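Local coordinates for surface-associated protein CshB (Streptococcus gordonii, PDB 6YZG) that is a cell-wall-anchored streptococcal surface adhesin that probably binds fibronectin, represented here by a fragment containing its non-repetitive domain 2, at the interface of chains A and B. Sequence-based numbering; all coordinates share one arbitrary frame. Chains: chain A/B, Surface-associated protein CshB.

The interface of chains A and B. Residues chain A 193, 253-255; chain B 114, 116-118.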
loop_
_atom_site.group_PDB
_atom_site.type_symbol
_atom_site.label_atom_id
_atom_site.label_comp_id
_atom_site.label_asym_id
_atom_site.label_seq_id
_atom_site.Cartn_x
_atom_site.Cartn_y
_atom_site.Cartn_z
ATOM N N LYS A 193 -4.283 11.745 9.354
ATOM C CA LYS A 193 -3.968 10.343 9.756
ATOM C C LYS A 193 -2.489 10.191 10.132
ATOM O O LYS A 193 -2.212 9.591 11.223
ATOM C CB LYS A 193 -4.335 9.342 8.659
ATOM C CG LYS A 193 -3.849 7.919 8.886
ATOM C CD LYS A 193 -4.081 7.032 7.685
ATOM C CE LYS A 193 -3.492 5.653 7.867
ATOM N NZ LYS A 193 -4.240 4.903 8.894
ATOM N N SER A 253 1.710 2.174 13.150
ATOM C CA SER A 253 1.581 3.664 13.141
ATOM C C SER A 253 0.235 4.081 12.623
ATOM O O SER A 253 -0.178 5.216 12.977
ATOM C CB SER A 253 2.670 4.353 12.392
ATOM O OG SER A 253 2.647 3.964 11.054
ATOM N N GLY A 254 -0.426 3.211 11.874
ATOM C CA GLY A 254 -1.778 3.382 11.347
ATOM C C GLY A 254 -2.753 2.583 12.212
ATOM O O GLY A 254 -2.641 2.642 13.423
ATOM N N GLN A 255 -3.615 1.897 11.487
ATOM C CA GLN A 255 -4.611 0.983 12.084
ATOM C C GLN A 255 -4.666 -0.306 11.305
ATOM O O GLN A 255 -4.580 -0.330 10.063
ATOM C CB GLN A 255 -6.016 1.580 12.093
ATOM C CG GLN A 255 -6.176 2.693 13.094
ATOM C CD GLN A 255 -7.609 3.143 13.173
ATOM O OE1 GLN A 255 -7.854 4.347 13.102
ATOM N NE2 GLN A 255 -8.513 2.213 13.410
ATOM N N TYR B 114 -9.421 -0.833 16.735
ATOM C CA TYR B 114 -8.941 -0.058 17.911
ATOM C C TYR B 114 -8.792 1.322 17.290
ATOM O O TYR B 114 -7.733 1.591 16.784
ATOM C CB TYR B 114 -7.629 -0.655 18.415
ATOM C CG TYR B 114 -7.199 -0.220 19.787
ATOM C CD1 TYR B 114 -7.969 -0.494 20.901
ATOM C CD2 TYR B 114 -5.980 0.398 19.961
ATOM C CE1 TYR B 114 -7.534 -0.150 22.157
ATOM C CE2 TYR B 114 -5.540 0.765 21.206
ATOM C CZ TYR B 114 -6.316 0.480 22.309
ATOM O OH TYR B 114 -5.884 0.818 23.532
ATOM N N MET B 116 -7.947 4.414 16.941
ATOM C CA MET B 116 -6.997 5.533 16.822
ATOM C C MET B 116 -5.750 4.983 16.165
ATOM O O MET B 116 -5.407 3.817 16.331
ATOM C CB MET B 116 -6.680 6.144 18.162
ATOM C CG MET B 116 -7.935 6.702 18.808
ATOM S SD MET B 116 -8.197 8.378 18.374
ATOM C CE MET B 116 -6.786 9.220 19.137
ATOM N N ASN B 117 -5.006 5.840 15.499
ATOM C CA ASN B 117 -3.706 5.471 14.930
ATOM C C ASN B 117 -2.626 5.360 16.028
ATOM O O ASN B 117 -2.701 5.966 17.079
ATOM C CB ASN B 117 -3.302 6.500 13.900
ATOM C CG ASN B 117 -4.371 6.580 12.830
ATOM O OD1 ASN B 117 -4.628 5.570 12.179
ATOM N ND2 ASN B 117 -4.949 7.772 12.653
ATOM N N SER B 118 -1.601 4.593 15.698
ATOM C CA SER B 118 -0.322 4.599 16.437
ATOM C C SER B 118 -0.422 3.870 17.766
ATOM O O SER B 118 -0.216 4.432 18.842
ATOM C CB SER B 118 0.235 5.993 16.632
ATOM O OG SER B 118 0.266 6.649 15.367
HETATM O O HOH W 1 -7.837 -0.457 14.334
HETATM O O HOH W 2 -3.917 1.725 15.614
HETATM O O HOH W 3 -3.242 10.088 13.787
#
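B:Ser118 and B:Asn117 press against the turn A:Ser253-A:Gly254-A:Gln255, which follows strand 245-252, in one patch of a two-fold symmetric interface between two CshB copies. The tight part lies at B:Ser118, whose hydroxyl OG donates to the carbonyl A:Ser253 O at 2.8 Å, tilted somewhat from the carbonyl plane. Its backbone N gives a second bond to A:Gly254 O at 3.2 Å, fairly straight at hydrogen (160°). Neighbouring carbonyls of the turn are thus gripped by one residue.

B:Asn117 buries more surface than any other residue of the patch. Its CG stands anti to its carbonyl carbon (chi1 -58°), and the amide enters between A:Lys193, the last residue of helix 184-193, and A:Gln255, crossing both side chains at about a right angle. OD1 is approached by the side-chain amino group A:Lys193 NZ at 3.4 Å, a weak hydrogen bond, where the lysine chain bends at its last torsion. The amides of B:Asn117 and A:Gln255 are turned 56° apart and do not stack; the methylene A:Gln255 CG lies 3.4 Å from B:Asn117 OD1, with B:Met116 O close by on the same chain as the asparagine.

The looser side is bridged by water. Water 3 links B:Asn117 ND2 to A:Lys193 O at the helix end, and water 2 joins A:Gly254 O to B:Met116 O. Water 1 connects A:Gln255 NE2 with B:Tyr114 N, 2.9 Å from each nitrogen. Whether the adhesin pairs this way on cells cannot be told from the structure alone, but in the deposited dimer the patch clips a turn and a helix end of one copy to a loop of the other, helping to hold the pair together.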